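Local coordinates for protein flagellar assembly factor FliW (Geobacillus thermodenitrificans, PDB 5DMD) that probably binds the translational repressor CsrA and relieves its block on flagellin synthesis, and also binds flagellin during flagellum assembly, at residues Gly25-Leu30 with Gly122-Leu127. The protein carries 1 engineered substitution. Numbering follows the deposited sequence.
Sequences GIPGFL and GKQVIL
A single water bridges Gly25 and Gln124: Gly25 O accepts from that water at 2.6 Å, and the water in turn accepts from the backbone N of Gln124 at 2.9 Å. Ile26 CA and Gln124 CA lie 5.9 Å apart, and no direct hydrogen bond joins the two segments. Buried Ile26 adds only a loose touch, its CB 4.2 Å from Gln124 OE1. Pro27 carries most of the packing. Its CD comes within 3.4 Å of Gln124 OE1 and also touches Gln124 CB, the CD corner of the pyrrolidine ring meeting the extended glutamine chain at a slant. Gln124 reaches this far because CG stands anti to the backbone N (chi1 180°) and the chain stays stretched beyond it. A second water donates to both Pro27 O and Gln124 OE1 and ties the amide oxygen to the turn, while Gln124 NE2 is hydrogen-bonded to Ala111 O; the amide is thus held at both ends, which fixes its flip. Pro27 CG also meets Ile126 CD1 at 4.2 Å, a light apolar contact between two solvent-exposed residues. Pro27 and Gly28 are the central residues of a type II beta turn from Ile26 to Phe29, closed by Phe29 N to Ile26 O at 2.8 Å; the positive phi of Gly28 (94°) suits that position. The contact thus joins the loop between strands 20-21 and 34-39 to the end of strand 121-124, which pairs antiparallel with strand 106-116, while the CB atoms of Lys123 and Val125 are directed away from segment 25-30 and their side chains touch helix 76-81.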
ATOM      1  N   GLY A  25      -4.745 -10.650   6.792  1.00 14.27           N
ATOM      2  CA  GLY A  25      -3.473 -10.685   6.107  1.00 17.21           C
ATOM      3  C   GLY A  25      -3.544  -9.854   4.837  1.00 14.95           C
ATOM      4  O   GLY A  25      -4.344  -8.917   4.712  1.00 15.96           O
ATOM      5  N   ILE A  26      -2.699 -10.217   3.877  1.00 14.04           N
ATOM      6  CA  ILE A  26      -2.798  -9.656   2.532  1.00 14.17           C
ATOM      7  C   ILE A  26      -2.930 -10.822   1.558  1.00 12.91           C
ATOM      8  O   ILE A  26      -2.495 -11.941   1.876  1.00 14.24           O
ATOM      9  CB  ILE A  26      -1.607  -8.749   2.186  1.00 15.90           C
ATOM     10  CG1 ILE A  26      -0.293  -9.515   2.330  1.00 19.61           C
ATOM     11  CG2 ILE A  26      -1.610  -7.496   3.079  1.00 19.91           C
ATOM     12  CD1 ILE A  26       0.921  -8.700   1.980  1.00 22.95           C
ATOM     13  N   PRO A  27      -3.546 -10.624   0.392  1.00 13.48           N
ATOM     14  CA  PRO A  27      -3.667 -11.717  -0.578  1.00 15.05           C
ATOM     15  C   PRO A  27      -2.305 -12.326  -0.874  1.00 14.53           C
ATOM     16  O   PRO A  27      -1.325 -11.619  -1.118  1.00 17.57           O
ATOM     17  CB  PRO A  27      -4.247 -11.017  -1.816  1.00 17.74           C
ATOM     18  CG  PRO A  27      -5.012  -9.864  -1.242  1.00 19.02           C
ATOM     19  CD  PRO A  27      -4.186  -9.384  -0.083  1.00 12.72           C
ATOM     20  N   GLY A  28      -2.240 -13.651  -0.815  1.00 13.44           N
ATOM     21  CA  GLY A  28      -1.010 -14.378  -0.959  1.00 18.13           C
ATOM     22  C   GLY A  28      -0.329 -14.698   0.351  1.00 20.02           C
ATOM     23  O   GLY A  28       0.457 -15.650   0.407  1.00 20.11           O
ATOM     24  N   PHE A  29      -0.627 -13.937   1.415  1.00 14.69           N
ATOM     25  CA  PHE A  29       0.077 -14.045   2.689  1.00 14.99           C
ATOM     26  C   PHE A  29      -0.921 -13.785   3.813  1.00 14.41           C
ATOM     27  O   PHE A  29      -0.849 -12.784   4.518  1.00 15.82           O
ATOM     28  CB  PHE A  29       1.268 -13.086   2.781  1.00 18.77           C
ATOM     29  CG  PHE A  29       2.269 -13.279   1.687  1.00 19.84           C
ATOM     30  CD1 PHE A  29       3.247 -14.254   1.797  1.00 26.63           C
ATOM     31  CD2 PHE A  29       2.208 -12.516   0.540  1.00 26.46           C
ATOM     32  CE1 PHE A  29       4.164 -14.453   0.782  1.00 31.75           C
ATOM     33  CE2 PHE A  29       3.117 -12.708  -0.483  1.00 30.56           C
ATOM     34  CZ  PHE A  29       4.101 -13.677  -0.360  1.00 34.31           C
ATOM     35  N   LEU A  30      -1.883 -14.698   3.970  1.00 16.47           N
ATOM     36  CA  LEU A  30      -2.936 -14.487   4.961  1.00 16.16           C
ATOM     37  C   LEU A  30      -2.400 -14.444   6.382  1.00 15.71           C
ATOM     38  O   LEU A  30      -3.048 -13.867   7.257  1.00 17.71           O
ATOM     39  CB  LEU A  30      -3.991 -15.587   4.865  1.00 18.90           C
ATOM     40  CG  LEU A  30      -4.569 -15.789   3.467  1.00 14.65           C
ATOM     41  CD1 LEU A  30      -5.641 -16.864   3.530  1.00 20.60           C
ATOM     42  CD2 LEU A  30      -5.149 -14.517   2.923  1.00 18.21           C
ATOM     43  N   GLY A 122      -6.000  -2.362   8.530  1.00 12.97           N
ATOM     44  CA  GLY A 122      -5.669  -2.302   7.117  1.00 12.29           C
ATOM     45  C   GLY A 122      -6.237  -3.474   6.338  1.00 12.81           C
ATOM     46  O   GLY A 122      -6.512  -4.540   6.886  1.00 13.37           O
ATOM     47  N   LYS A 123      -6.401  -3.251   5.034  1.00 13.02           N
ATOM     48  CA  LYS A 123      -6.822  -4.295   4.112  1.00 12.37           C
ATOM     49  C   LYS A 123      -6.259  -3.966   2.740  1.00 14.59           C
ATOM     50  O   LYS A 123      -6.191  -2.794   2.363  1.00 14.72           O
ATOM     51  CB  LYS A 123      -8.356  -4.356   4.024  1.00 13.87           C
ATOM     52  CG  LYS A 123      -8.911  -5.424   3.071  1.00 16.13           C
ATOM     53  CD  LYS A 123     -10.435  -5.492   3.144  1.00 17.31           C
ATOM     54  CE  LYS A 123     -10.972  -6.569   2.212  1.00 18.20           C
ATOM     55  NZ  LYS A 123     -12.468  -6.587   2.193  1.00 18.93           N
ATOM     56  N   GLN A 124      -5.851  -4.991   1.991  1.00 11.35           N
ATOM     57  CA  GLN A 124      -5.632  -4.818   0.559  1.00 16.14           C
ATOM     58  C   GLN A 124      -6.907  -5.223  -0.163  1.00 16.35           C
ATOM     59  O   GLN A 124      -7.310  -6.392  -0.110  1.00 15.92           O
ATOM     60  CB  GLN A 124      -4.439  -5.619   0.029  1.00 16.03           C
ATOM     61  CG  GLN A 124      -4.260  -5.398  -1.473  1.00 14.51           C
ATOM     62  CD  GLN A 124      -2.929  -5.869  -2.016  1.00 16.46           C
ATOM     63  OE1 GLN A 124      -2.367  -6.864  -1.546  1.00 18.76           O
ATOM     64  NE2 GLN A 124      -2.417  -5.159  -3.012  1.00 14.17           N
ATOM     65  N   VAL A 125      -7.541  -4.261  -0.830  1.00 16.04           N
ATOM     66  CA  VAL A 125      -8.845  -4.446  -1.455  1.00 18.19           C
ATOM     67  C   VAL A 125      -8.616  -4.680  -2.937  1.00 17.19           C
ATOM     68  O   VAL A 125      -7.894  -3.911  -3.582  1.00 22.47           O
ATOM     69  CB  VAL A 125      -9.717  -3.197  -1.243  1.00 18.87           C
ATOM     70  CG1 VAL A 125     -11.053  -3.334  -1.973  1.00 24.34           C
ATOM     71  CG2 VAL A 125      -9.902  -2.902   0.243  1.00 18.64           C
ATOM     72  N   ILE A 126      -9.222  -5.727  -3.487  1.00 19.81           N
ATOM     73  CA  ILE A 126      -9.146  -6.013  -4.913  1.00 19.77           C
ATOM     74  C   ILE A 126     -10.447  -5.517  -5.531  1.00 23.49           C
ATOM     75  O   ILE A 126     -11.519  -6.079  -5.275  1.00 33.30           O
ATOM     76  CB  ILE A 126      -8.926  -7.506  -5.188  1.00 19.48           C
ATOM     77  CG1 ILE A 126      -7.639  -7.984  -4.523  1.00 18.69           C
ATOM     78  CG2 ILE A 126      -8.802  -7.752  -6.682  1.00 22.95           C
ATOM     79  CD1 ILE A 126      -7.410  -9.479  -4.635  1.00 23.25           C
ATOM     80  N   LEU A 127     -10.354  -4.466  -6.343  1.00 22.98           N
ATOM     81  CA  LEU A 127     -11.529  -3.843  -6.944  1.00 33.90           C
ATOM     82  C   LEU A 127     -11.960  -4.652  -8.161  1.00 43.21           C
ATOM     83  O   LEU A 127     -11.164  -4.869  -9.078  1.00 33.60           O
ATOM     84  CB  LEU A 127     -11.195  -2.406  -7.345  1.00 30.68           C
ATOM     85  CG  LEU A 127     -10.600  -1.531  -6.239  1.00 26.83           C
ATOM     86  CD1 LEU A 127     -10.070  -0.224  -6.804  1.00 27.98           C
ATOM     87  CD2 LEU A 127     -11.633  -1.257  -5.158  1.00 36.85           C
TER
HETATM   88  O   HOH W   1      -6.112  -7.548   3.355  1.00 16.16           O
HETATM   89  O   HOH W   2      -0.703  -8.949  -1.915  1.00 25.44           O